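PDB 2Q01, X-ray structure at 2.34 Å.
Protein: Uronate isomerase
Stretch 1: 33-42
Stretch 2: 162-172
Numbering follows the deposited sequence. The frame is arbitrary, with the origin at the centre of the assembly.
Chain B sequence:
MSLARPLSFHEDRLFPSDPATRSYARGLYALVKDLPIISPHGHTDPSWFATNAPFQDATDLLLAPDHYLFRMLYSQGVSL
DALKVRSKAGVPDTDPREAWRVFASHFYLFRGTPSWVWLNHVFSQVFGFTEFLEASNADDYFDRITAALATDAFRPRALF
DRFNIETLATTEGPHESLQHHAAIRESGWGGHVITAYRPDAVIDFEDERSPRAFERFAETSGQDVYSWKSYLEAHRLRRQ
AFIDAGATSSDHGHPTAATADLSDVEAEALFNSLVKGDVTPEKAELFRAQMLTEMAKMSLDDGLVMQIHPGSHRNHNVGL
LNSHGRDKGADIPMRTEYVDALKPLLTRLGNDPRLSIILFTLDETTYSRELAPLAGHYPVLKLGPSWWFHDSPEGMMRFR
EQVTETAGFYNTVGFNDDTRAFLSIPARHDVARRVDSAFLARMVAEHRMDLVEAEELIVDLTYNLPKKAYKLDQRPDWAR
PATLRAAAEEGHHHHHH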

# COMPACT_ATOMS: atom_id res chain seq x y z
N LYS B 33 9.73 -11.14 -27.50
CA LYS B 33 10.93 -11.73 -26.87
C LYS B 33 12.26 -11.51 -27.59
O LYS B 33 13.32 -11.56 -26.97
CB LYS B 33 10.74 -13.23 -26.61
CG LYS B 33 10.70 -14.13 -27.84
CD LYS B 33 10.33 -15.55 -27.46
CE LYS B 33 9.87 -16.34 -28.68
NZ LYS B 33 8.99 -17.49 -28.29
N ASP B 34 12.18 -11.28 -28.90
CA ASP B 34 13.36 -11.19 -29.75
C ASP B 34 13.56 -9.79 -30.31
O ASP B 34 14.46 -9.57 -31.12
CB ASP B 34 13.27 -12.22 -30.88
CG ASP B 34 13.52 -13.64 -30.41
OD1 ASP B 34 14.52 -13.86 -29.69
OD2 ASP B 34 12.72 -14.54 -30.76
N LEU B 35 12.72 -8.84 -29.88
CA LEU B 35 12.91 -7.43 -30.20
C LEU B 35 14.21 -6.92 -29.57
O LEU B 35 14.64 -7.44 -28.53
CB LEU B 35 11.72 -6.59 -29.70
CG LEU B 35 10.43 -6.58 -30.52
CD1 LEU B 35 9.36 -5.81 -29.79
CD2 LEU B 35 10.65 -6.00 -31.91
N PRO B 36 14.85 -5.92 -30.21
CA PRO B 36 16.08 -5.38 -29.63
C PRO B 36 15.86 -4.75 -28.25
O PRO B 36 14.77 -4.26 -27.96
CB PRO B 36 16.51 -4.30 -30.64
CG PRO B 36 15.82 -4.69 -31.92
CD PRO B 36 14.51 -5.25 -31.47
N ILE B 37 16.89 -4.81 -27.42
CA ILE B 37 16.84 -4.21 -26.09
C ILE B 37 17.12 -2.70 -26.16
O ILE B 37 18.14 -2.26 -26.70
CB ILE B 37 17.84 -4.92 -25.14
CG1 ILE B 37 17.35 -6.34 -24.82
CG2 ILE B 37 18.03 -4.13 -23.85
CD1 ILE B 37 18.41 -7.24 -24.25
N ILE B 38 16.19 -1.91 -25.64
CA ILE B 38 16.40 -0.48 -25.47
C ILE B 38 16.56 -0.19 -23.99
O ILE B 38 15.63 -0.42 -23.19
CB ILE B 38 15.26 0.36 -26.07
CG1 ILE B 38 15.18 0.11 -27.58
CG2 ILE B 38 15.47 1.84 -25.79
CD1 ILE B 38 13.84 0.43 -28.14
N SER B 39 17.74 0.30 -23.63
CA SER B 39 18.12 0.48 -22.24
C SER B 39 18.49 1.94 -21.95
O SER B 39 19.67 2.30 -21.90
CB SER B 39 19.28 -0.47 -21.92
OG SER B 39 19.62 -0.41 -20.55
N PRO B 40 17.47 2.80 -21.73
CA PRO B 40 17.67 4.25 -21.76
C PRO B 40 18.16 4.87 -20.44
O PRO B 40 18.44 6.07 -20.40
CB PRO B 40 16.28 4.77 -22.12
CG PRO B 40 15.33 3.72 -21.61
CD PRO B 40 16.08 2.44 -21.42
N HIS B 41 18.28 4.06 -19.38
CA HIS B 41 18.89 4.50 -18.13
C HIS B 41 19.61 3.35 -17.43
O HIS B 41 19.00 2.34 -17.09
CB HIS B 41 17.85 5.12 -17.19
CG HIS B 41 18.44 5.67 -15.93
ND1 HIS B 41 18.22 5.10 -14.69
CD2 HIS B 41 19.25 6.73 -15.71
CE1 HIS B 41 18.86 5.79 -13.77
NE2 HIS B 41 19.50 6.78 -14.36
N GLY B 42 20.91 3.53 -17.20
CA GLY B 42 21.72 2.51 -16.54
C GLY B 42 23.09 2.97 -16.09
O GLY B 42 23.47 4.13 -16.31
N ARG B 162 25.64 -9.74 -29.41
CA ARG B 162 24.93 -10.99 -29.15
C ARG B 162 23.64 -10.76 -28.37
O ARG B 162 22.65 -11.47 -28.58
CB ARG B 162 25.82 -11.97 -28.39
CG ARG B 162 25.36 -13.41 -28.51
CD ARG B 162 25.34 -14.11 -27.16
NE ARG B 162 26.68 -14.43 -26.68
CZ ARG B 162 26.95 -15.35 -25.77
NH1 ARG B 162 25.97 -16.08 -25.23
NH2 ARG B 162 28.20 -15.56 -25.40
N PHE B 163 23.65 -9.78 -27.47
CA PHE B 163 22.49 -9.47 -26.63
C PHE B 163 21.41 -8.69 -27.39
O PHE B 163 20.28 -8.57 -26.92
CB PHE B 163 22.91 -8.69 -25.38
CG PHE B 163 23.66 -9.51 -24.35
CD1 PHE B 163 23.61 -10.90 -24.36
CD2 PHE B 163 24.38 -8.87 -23.35
CE1 PHE B 163 24.29 -11.65 -23.40
CE2 PHE B 163 25.07 -9.60 -22.38
CZ PHE B 163 25.02 -10.99 -22.40
N ASN B 164 21.78 -8.19 -28.57
CA ASN B 164 20.89 -7.42 -29.45
C ASN B 164 20.48 -6.11 -28.79
O ASN B 164 19.30 -5.74 -28.78
CB ASN B 164 19.68 -8.26 -29.92
CG ASN B 164 19.02 -7.70 -31.17
OD1 ASN B 164 17.86 -8.00 -31.45
ND2 ASN B 164 19.75 -6.88 -31.93
N ILE B 165 21.45 -5.43 -28.22
CA ILE B 165 21.20 -4.14 -27.60
C ILE B 165 21.22 -3.09 -28.70
O ILE B 165 22.18 -2.97 -29.45
CB ILE B 165 22.20 -3.82 -26.48
CG1 ILE B 165 22.14 -4.92 -25.41
CG2 ILE B 165 21.90 -2.44 -25.86
CD1 ILE B 165 23.34 -5.00 -24.49
N GLU B 166 20.11 -2.36 -28.80
CA GLU B 166 20.00 -1.28 -29.76
C GLU B 166 20.60 -0.00 -29.20
O GLU B 166 21.43 0.63 -29.84
CB GLU B 166 18.54 -1.07 -30.15
CG GLU B 166 18.36 -0.03 -31.22
CD GLU B 166 17.13 -0.27 -32.06
OE1 GLU B 166 16.31 0.66 -32.13
OE2 GLU B 166 17.00 -1.37 -32.64
N THR B 167 20.18 0.36 -27.99
CA THR B 167 20.64 1.56 -27.29
C THR B 167 21.00 1.19 -25.85
O THR B 167 20.23 0.50 -25.18
CB THR B 167 19.53 2.64 -27.27
OG1 THR B 167 19.20 3.01 -28.62
CG2 THR B 167 19.97 3.89 -26.50
N LEU B 168 22.17 1.64 -25.40
CA LEU B 168 22.56 1.52 -24.00
C LEU B 168 23.02 2.89 -23.50
O LEU B 168 23.91 3.49 -24.08
CB LEU B 168 23.69 0.50 -23.83
CG LEU B 168 24.23 0.19 -22.43
CD1 LEU B 168 23.14 -0.36 -21.52
CD2 LEU B 168 25.38 -0.79 -22.52
N ALA B 169 22.40 3.36 -22.42
CA ALA B 169 22.81 4.63 -21.82
C ALA B 169 23.58 4.40 -20.52
O ALA B 169 23.21 3.57 -19.69
CB ALA B 169 21.60 5.53 -21.57
N THR B 170 24.68 5.14 -20.37
CA THR B 170 25.43 5.17 -19.12
C THR B 170 25.13 6.50 -18.39
O THR B 170 24.41 7.34 -18.92
CB THR B 170 26.94 5.00 -19.38
OG1 THR B 170 27.48 6.21 -19.93
CG2 THR B 170 27.21 3.86 -20.35
N THR B 171 25.66 6.67 -17.19
CA THR B 171 25.33 7.85 -16.37
C THR B 171 26.57 8.56 -15.83
O THR B 171 27.33 7.99 -15.04
CB THR B 171 24.35 7.47 -15.23
OG1 THR B 171 23.19 6.83 -15.78
CG2 THR B 171 23.91 8.69 -14.46
N GLU B 172 26.79 9.80 -16.29
CA GLU B 172 27.94 10.61 -15.87
C GLU B 172 27.51 11.96 -15.33
O GLU B 172 26.46 12.48 -15.70
CB GLU B 172 28.94 10.84 -17.02
CG GLU B 172 28.95 9.83 -18.17
CD GLU B 172 29.54 8.47 -17.82
OE1 GLU B 172 28.81 7.48 -17.92
OE2 GLU B 172 30.74 8.40 -17.46

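What ties the two backbones together? Two short strands run parallel, their directions 22° apart, and a ladder of four main-chain hydrogen bonds joins them. I37 N donates to N164 O at 2.9 Å, and I37 O accepts from E166 N at 2.9 Å. Two residues on, S39 N donates to T167 O at 2.9 Å and S39 O accepts from A169 N at 3.0 Å. I37 and S39 therefore use both their N and O atoms across the contact.

How does the ladder absorb the extra residue on one side? I37 pairs with I165 but I38 pairs with T167, so a beta bulge places E166 between them. There the chain turns a corner and the CA-to-CB bond of E166 points toward the first stretch. E166 OE2 lies 3.6 Å from P36 CB, while both carboxylate oxygens find hydrogen bonds elsewhere in the structure.

Which side chains pack on the sheet? I37, I165, S39 and L168 share one face. I37 CB lies 4.3 Å from I165 CG1, an apolar contact between branched side chains well suited to a buried strand, and I37 CD1 reaches to 3.5 Å from F163 O. Beside them, L168 CD1 comes within 3.7 Å of S39 OG. On the other face, I38 CG2 and T167 CB are 4.4 Å apart. The small side chain of A169 points toward the first stretch, bringing A169 CB to 3.4 Å from P40 O.

What closes the contact beyond the ladder? A side chain takes over: T171 OG1 donates to G42 O at 2.8 Å. With chi1 of T171 in the m well, T171 OG1 also sits 3.9 Å from H41 CD2. A weaker CA-H...O contact spans 3.6 Å from T170 CA to G42 O. Altogether, the two stretches bury 674 Å², counting both sides.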